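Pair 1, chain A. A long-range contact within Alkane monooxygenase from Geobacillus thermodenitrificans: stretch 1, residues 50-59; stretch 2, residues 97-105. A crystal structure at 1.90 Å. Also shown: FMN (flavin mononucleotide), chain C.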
# COMPACT_ATOMS: atom_id res chain seq x y z
N LYS A 50 7.28 14.21 -9.03
CA LYS A 50 6.91 13.16 -10.03
C LYS A 50 6.65 11.76 -9.46
O LYS A 50 6.77 10.77 -10.19
CB LYS A 50 7.90 13.07 -11.23
CG LYS A 50 8.39 14.43 -11.71
CD LYS A 50 7.30 15.21 -12.41
CE LYS A 50 7.81 16.61 -12.75
NZ LYS A 50 6.74 17.37 -13.43
N PHE A 51 6.30 11.67 -8.18
CA PHE A 51 6.00 10.37 -7.59
C PHE A 51 4.88 9.65 -8.37
O PHE A 51 3.95 10.29 -8.78
CB PHE A 51 5.53 10.56 -6.13
CG PHE A 51 6.67 10.57 -5.12
CD1 PHE A 51 7.69 11.52 -5.19
CD2 PHE A 51 6.69 9.65 -4.08
CE1 PHE A 51 8.72 11.54 -4.24
CE2 PHE A 51 7.70 9.67 -3.11
CZ PHE A 51 8.71 10.63 -3.20
N ASP A 52 4.96 8.33 -8.54
CA ASP A 52 3.81 7.56 -9.05
C ASP A 52 2.55 7.75 -8.20
O ASP A 52 1.45 8.02 -8.73
CB ASP A 52 4.07 6.06 -9.04
CG ASP A 52 5.03 5.58 -10.12
OD1 ASP A 52 6.07 6.23 -10.33
OD2 ASP A 52 4.80 4.50 -10.68
N ALA A 53 2.69 7.55 -6.90
CA ALA A 53 1.50 7.48 -6.04
C ALA A 53 1.78 7.81 -4.59
O ALA A 53 2.95 7.79 -4.12
CB ALA A 53 0.83 6.08 -6.18
N LEU A 54 0.69 8.11 -3.89
CA LEU A 54 0.65 8.15 -2.44
C LEU A 54 0.06 6.82 -2.01
O LEU A 54 -1.06 6.50 -2.42
CB LEU A 54 -0.31 9.26 -2.02
CG LEU A 54 -0.25 9.88 -0.62
CD1 LEU A 54 -1.54 10.02 0.06
CD2 LEU A 54 0.94 9.56 0.31
N PHE A 55 0.80 6.06 -1.19
CA PHE A 55 0.37 4.72 -0.76
C PHE A 55 -0.03 4.83 0.71
O PHE A 55 0.81 5.10 1.58
CB PHE A 55 1.51 3.69 -0.98
CG PHE A 55 1.14 2.24 -0.69
CD1 PHE A 55 1.22 1.28 -1.69
CD2 PHE A 55 0.73 1.83 0.58
CE1 PHE A 55 0.89 -0.08 -1.43
CE2 PHE A 55 0.37 0.46 0.84
CZ PHE A 55 0.47 -0.48 -0.16
N LEU A 56 -1.32 4.66 0.98
CA LEU A 56 -1.84 4.82 2.34
C LEU A 56 -2.06 3.44 2.99
O LEU A 56 -2.87 2.64 2.50
CB LEU A 56 -3.14 5.63 2.34
CG LEU A 56 -2.94 7.11 2.05
CD1 LEU A 56 -4.20 7.66 1.33
CD2 LEU A 56 -2.62 7.83 3.34
N ALA A 57 -1.32 3.19 4.04
CA ALA A 57 -1.58 2.06 4.94
C ALA A 57 -2.87 2.33 5.74
O ALA A 57 -3.41 3.46 5.74
CB ALA A 57 -0.40 1.85 5.89
N ASP A 58 -3.37 1.30 6.41
CA ASP A 58 -4.51 1.46 7.30
C ASP A 58 -4.62 0.29 8.25
O ASP A 58 -4.17 -0.83 7.95
CB ASP A 58 -5.83 1.49 6.52
CG ASP A 58 -6.98 2.01 7.37
OD1 ASP A 58 -6.76 2.90 8.26
OD2 ASP A 58 -8.12 1.53 7.14
N VAL A 59 -5.25 0.56 9.39
CA VAL A 59 -5.67 -0.52 10.31
C VAL A 59 -7.01 -0.08 10.90
O VAL A 59 -7.26 1.13 11.09
CB VAL A 59 -4.64 -0.75 11.51
CG1 VAL A 59 -3.27 -1.23 11.03
CG2 VAL A 59 -4.55 0.49 12.45
N LYS A 97 -2.84 16.33 -11.06
CA LYS A 97 -3.20 15.89 -12.39
C LYS A 97 -2.89 14.41 -12.67
O LYS A 97 -3.63 13.77 -13.41
CB LYS A 97 -2.47 16.76 -13.43
CG LYS A 97 -2.86 16.47 -14.85
CD LYS A 97 -2.10 17.38 -15.82
CE LYS A 97 -2.40 17.03 -17.27
NZ LYS A 97 -1.59 17.94 -18.16
N HIS A 98 -1.79 13.91 -12.12
CA HIS A 98 -1.23 12.60 -12.44
C HIS A 98 -0.99 11.70 -11.25
O HIS A 98 -1.05 10.48 -11.40
CB HIS A 98 0.13 12.78 -13.09
CG HIS A 98 0.08 13.48 -14.40
ND1 HIS A 98 -0.50 12.90 -15.51
CD2 HIS A 98 0.54 14.69 -14.80
CE1 HIS A 98 -0.42 13.74 -16.53
NE2 HIS A 98 0.23 14.82 -16.13
N LEU A 99 -0.68 12.29 -10.09
CA LEU A 99 -0.45 11.51 -8.88
C LEU A 99 -1.60 10.51 -8.64
O LEU A 99 -2.79 10.89 -8.69
CB LEU A 99 -0.25 12.43 -7.68
CG LEU A 99 0.15 11.73 -6.34
CD1 LEU A 99 1.65 11.22 -6.33
CD2 LEU A 99 -0.09 12.67 -5.16
N ALA A 100 -1.26 9.24 -8.43
CA ALA A 100 -2.25 8.19 -8.14
C ALA A 100 -2.33 7.92 -6.61
O ALA A 100 -1.52 8.42 -5.83
CB ALA A 100 -1.91 6.90 -8.89
N PHE A 101 -3.30 7.11 -6.19
CA PHE A 101 -3.57 6.93 -4.74
C PHE A 101 -3.85 5.45 -4.52
O PHE A 101 -4.77 4.91 -5.15
CB PHE A 101 -4.77 7.78 -4.31
CG PHE A 101 -4.55 9.25 -4.54
CD1 PHE A 101 -4.98 9.84 -5.74
CD2 PHE A 101 -3.82 10.00 -3.65
CE1 PHE A 101 -4.71 11.19 -5.98
CE2 PHE A 101 -3.57 11.35 -3.89
CZ PHE A 101 -3.99 11.92 -5.05
N ALA A 102 -3.04 4.81 -3.68
CA ALA A 102 -3.29 3.42 -3.35
C ALA A 102 -3.78 3.45 -1.91
O ALA A 102 -3.10 3.98 -1.07
CB ALA A 102 -2.03 2.58 -3.49
N VAL A 103 -4.94 2.87 -1.65
CA VAL A 103 -5.58 2.85 -0.35
C VAL A 103 -5.66 1.41 0.13
O VAL A 103 -6.14 0.51 -0.58
CB VAL A 103 -7.00 3.52 -0.32
CG1 VAL A 103 -6.90 5.04 -0.55
CG2 VAL A 103 -8.02 2.88 -1.31
N THR A 104 -5.16 1.22 1.34
CA THR A 104 -5.26 -0.08 2.03
C THR A 104 -6.68 -0.18 2.56
O THR A 104 -7.21 0.77 3.13
CB THR A 104 -4.23 -0.21 3.20
OG1 THR A 104 -2.91 -0.19 2.66
CG2 THR A 104 -4.44 -1.51 4.04
N PHE A 105 -7.29 -1.34 2.34
CA PHE A 105 -8.65 -1.62 2.81
C PHE A 105 -8.80 -3.14 2.94
O PHE A 105 -8.47 -3.90 2.04
CB PHE A 105 -9.71 -1.04 1.86
CG PHE A 105 -11.11 -1.53 2.19
CD1 PHE A 105 -11.64 -2.65 1.53
CD2 PHE A 105 -11.86 -0.92 3.19
CE1 PHE A 105 -12.92 -3.12 1.84
CE2 PHE A 105 -13.15 -1.37 3.50
CZ PHE A 105 -13.68 -2.48 2.82
N1 FMN C . -1.58 -4.92 7.19
C2 FMN C . -2.53 -3.99 7.45
O2 FMN C . -3.55 -4.34 8.11
N3 FMN C . -2.34 -2.71 6.98
C4 FMN C . -1.22 -2.37 6.26
O4 FMN C . -1.07 -1.20 5.83
C4A FMN C . -0.24 -3.34 5.98
N5 FMN C . 0.89 -3.07 5.27
C5A FMN C . 1.82 -4.06 5.05
C6 FMN C . 3.00 -3.81 4.32
C7 FMN C . 3.93 -4.85 4.10
C7M FMN C . 5.21 -4.60 3.33
C8 FMN C . 3.69 -6.12 4.59
C8M FMN C . 4.68 -7.23 4.36
C9 FMN C . 2.52 -6.37 5.32
C9A FMN C . 1.58 -5.35 5.55
N10 FMN C . 0.45 -5.60 6.26
C10 FMN C . -0.45 -4.63 6.48
C1' FMN C . 0.15 -6.95 6.80
C2' FMN C . -0.79 -7.70 5.84
O2' FMN C . -1.16 -6.87 4.74
C3' FMN C . -2.08 -8.25 6.48
O3' FMN C . -2.76 -7.28 7.30
C4' FMN C . -1.89 -9.62 7.16
O4' FMN C . -2.38 -9.63 8.50
C5' FMN C . -0.44 -10.13 7.17
O5' FMN C . -0.31 -10.90 5.98
P FMN C . 0.66 -12.17 5.85
O1P FMN C . 0.50 -12.91 7.17
O2P FMN C . 0.10 -12.88 4.65
O3P FMN C . 2.06 -11.62 5.71
O HOH W 1 0.98 8.45 -11.41
O HOH W 2 -9.31 1.23 4.73

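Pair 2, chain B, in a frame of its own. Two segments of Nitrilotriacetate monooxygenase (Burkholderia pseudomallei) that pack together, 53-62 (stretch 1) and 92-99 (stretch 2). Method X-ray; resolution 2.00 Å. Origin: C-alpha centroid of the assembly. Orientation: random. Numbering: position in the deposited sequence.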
# COMPACT_ATOMS: atom_id res chain seq x y z
N GLY B 53 7.33 -11.36 20.51
CA GLY B 53 6.64 -12.55 20.02
C GLY B 53 5.18 -12.36 19.64
O GLY B 53 4.45 -13.33 19.46
N ILE B 54 4.75 -11.11 19.48
CA ILE B 54 3.42 -10.83 18.96
C ILE B 54 3.36 -11.29 17.49
O ILE B 54 4.27 -11.05 16.71
CB ILE B 54 3.03 -9.34 19.17
CG1 ILE B 54 2.85 -9.09 20.66
CG2 ILE B 54 1.74 -8.97 18.44
CD1 ILE B 54 2.55 -7.63 21.05
N ALA B 55 2.30 -11.99 17.13
CA ALA B 55 2.24 -12.71 15.84
C ALA B 55 2.05 -11.81 14.62
O ALA B 55 2.54 -12.12 13.53
CB ALA B 55 1.10 -13.71 15.87
N PHE B 56 1.28 -10.73 14.76
CA PHE B 56 1.03 -9.85 13.60
C PHE B 56 0.77 -8.41 14.03
O PHE B 56 0.33 -8.16 15.15
CB PHE B 56 -0.12 -10.39 12.69
CG PHE B 56 -1.43 -10.50 13.36
CD1 PHE B 56 -1.73 -11.60 14.13
CD2 PHE B 56 -2.38 -9.47 13.26
CE1 PHE B 56 -2.96 -11.70 14.78
CE2 PHE B 56 -3.59 -9.57 13.91
CZ PHE B 56 -3.88 -10.67 14.68
N ALA B 57 1.12 -7.49 13.14
CA ALA B 57 0.71 -6.09 13.21
C ALA B 57 -0.48 -5.92 12.27
O ALA B 57 -0.46 -6.46 11.15
CB ALA B 57 1.88 -5.15 12.80
N PHE B 58 -1.51 -5.20 12.73
CA PHE B 58 -2.73 -4.96 11.99
C PHE B 58 -2.90 -3.44 11.76
O PHE B 58 -2.84 -2.64 12.69
CB PHE B 58 -3.94 -5.56 12.74
CG PHE B 58 -5.29 -5.17 12.17
CD1 PHE B 58 -5.53 -5.22 10.81
CD2 PHE B 58 -6.31 -4.74 13.00
CE1 PHE B 58 -6.78 -4.85 10.28
CE2 PHE B 58 -7.56 -4.37 12.49
CZ PHE B 58 -7.79 -4.42 11.13
N ILE B 59 -3.05 -3.09 10.49
CA ILE B 59 -3.27 -1.73 10.02
C ILE B 59 -4.70 -1.66 9.53
O ILE B 59 -5.02 -2.20 8.46
CB ILE B 59 -2.29 -1.35 8.90
CG1 ILE B 59 -0.84 -1.49 9.38
CG2 ILE B 59 -2.51 0.11 8.43
CD1 ILE B 59 -0.51 -0.63 10.63
N ALA B 60 -5.55 -1.06 10.36
CA ALA B 60 -6.93 -0.76 10.04
C ALA B 60 -6.95 0.39 9.04
O ALA B 60 -5.93 1.02 8.80
CB ALA B 60 -7.73 -0.37 11.32
N ASP B 61 -8.10 0.65 8.45
CA ASP B 61 -8.15 1.67 7.41
C ASP B 61 -9.48 2.39 7.30
O ASP B 61 -10.51 1.89 7.78
CB ASP B 61 -7.79 1.03 6.07
CG ASP B 61 -7.26 2.04 5.08
OD1 ASP B 61 -6.46 2.91 5.49
OD2 ASP B 61 -7.65 1.94 3.90
N SER B 62 -9.43 3.56 6.67
CA SER B 62 -10.60 4.33 6.28
C SER B 62 -10.31 5.07 4.98
O SER B 62 -9.15 5.26 4.61
CB SER B 62 -10.97 5.33 7.38
OG SER B 62 -9.90 6.25 7.62
N LYS B 92 9.74 -11.36 11.08
CA LYS B 92 8.83 -12.46 11.45
C LYS B 92 7.39 -12.02 11.57
O LYS B 92 6.47 -12.80 11.29
CB LYS B 92 9.16 -13.03 12.84
CG LYS B 92 10.45 -13.69 13.04
CD LYS B 92 10.49 -14.37 14.46
CE LYS B 92 9.66 -15.69 14.49
NZ LYS B 92 10.06 -16.69 15.56
N ILE B 93 7.18 -10.80 12.06
CA ILE B 93 5.83 -10.37 12.41
C ILE B 93 4.91 -10.32 11.18
O ILE B 93 5.31 -9.88 10.09
CB ILE B 93 5.85 -9.05 13.18
CG1 ILE B 93 4.49 -8.79 13.86
CG2 ILE B 93 6.21 -7.88 12.26
CD1 ILE B 93 4.56 -7.73 14.99
N GLY B 94 3.69 -10.79 11.34
CA GLY B 94 2.70 -10.72 10.27
C GLY B 94 2.29 -9.29 9.95
O GLY B 94 2.46 -8.37 10.76
N LEU B 95 1.76 -9.10 8.75
CA LEU B 95 1.51 -7.77 8.20
C LEU B 95 0.11 -7.78 7.63
O LEU B 95 -0.08 -8.19 6.47
CB LEU B 95 2.53 -7.47 7.11
CG LEU B 95 3.98 -7.59 7.57
CD1 LEU B 95 4.93 -7.71 6.34
CD2 LEU B 95 4.34 -6.39 8.45
N VAL B 96 -0.85 -7.33 8.43
CA VAL B 96 -2.25 -7.46 8.10
C VAL B 96 -2.82 -6.08 7.80
O VAL B 96 -2.72 -5.15 8.62
CB VAL B 96 -3.01 -8.11 9.24
CG1 VAL B 96 -4.52 -8.22 8.92
CG2 VAL B 96 -2.40 -9.49 9.54
N GLY B 97 -3.45 -5.97 6.64
CA GLY B 97 -3.99 -4.72 6.17
C GLY B 97 -5.44 -4.73 5.75
O GLY B 97 -5.91 -5.64 5.08
N THR B 98 -6.16 -3.69 6.15
CA THR B 98 -7.54 -3.53 5.71
C THR B 98 -7.63 -3.07 4.24
O THR B 98 -6.91 -2.19 3.80
CB THR B 98 -8.29 -2.52 6.62
OG1 THR B 98 -8.48 -3.11 7.90
CG2 THR B 98 -9.65 -2.14 6.04
N MET B 99 -8.56 -3.66 3.49
CA MET B 99 -8.93 -3.14 2.19
C MET B 99 -10.37 -3.52 1.89
O MET B 99 -10.80 -4.63 2.16
CB MET B 99 -8.00 -3.62 1.08
CG MET B 99 -8.11 -2.75 -0.17
SD MET B 99 -6.96 -3.27 -1.43
CE MET B 99 -5.39 -2.67 -0.76
O HOH W 3 -6.96 -0.07 2.03
O HOH W 4 -10.35 -1.10 9.26

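Neighbouring parallel strands are held together by a backbone ladder that many different sequences can form, so that side chains can fill the space on each face of the sheet in different ways. Pairs 1 and 2 illustrate the principle. Over 14 central residues their backbones superpose with an RMSD of 0.5 Å, and in both the two strands run parallel, with angles of 12° and 18° between their directions.

The ladder is conserved rung by rung. In pair 1, Ala A100 N donates to Asp A52 O (3.0 Å) and Leu A54 N to Ala A100 O (3.0 Å); in pair 2, Gly B94 N donates to Ala B55 O (2.8 Å) and Ala B57 N to Gly B94 O (2.9 Å). The alternation continues to the matched threonines, where Thr A104 N reaches Leu A56 O at 2.9 Å and Thr B98 N reaches Ile B59 O at 3.0 Å.

The first bridge shows how bulk is traded. In pair 1 two small residues meet, with Ala A53 CB 3.9 Å from Ala A100 CB. In pair 2 the matching positions are Phe B56 and Gly B94, whose CA atoms come within 3.8 Å. An ideal CB on Gly B94 would lie 2.8 Å from Phe B56 CB, a clash, so the close approach relies on the absent side chain. The Phe B56 ring instead meets the next residue on that face, its CD2 lying 3.7 Å from Val B96 CG2.

On the opposite face, Leu A54 CB packs 3.9 Å from Phe A101 CD2, and Leu A56 CD1 lies 4.2 Å from Val A103 CG1. In pair 2, Ala B57 is beside Leu B95, but their side chains do not touch, and Ile B59 is beside Gly B97, which has no side chain to offer. Ala B57 CB instead finds Ile B93 CD1 at 4.3 Å.

Phe A55 and Phe B58 share the t rotamer at chi1 but turn their rings differently (chi2 120° and 46°) as Ala A102 gives way to the larger Val B96, packing CD1 against Ala A102 CB (3.9 Å) and Val B96 CG1 (3.7 Å), respectively. The threonines share the m rotamer but use their hydroxyls differently: Thr A104 OG1 donates to Leu A56 O (2.8 Å), whereas Thr B98 OG1 lies 3.1 Å from water 4, and that water accepts a hydrogen bond from Asp B61 N at 3.0 Å. In pair 1, Asp A58 N makes a weak hydrogen bond to FMN O4 (3.4 Å). In each pair a water also links the matched aspartate OD2 to the threonine carbonyl, so even part of the solvent structure recurs.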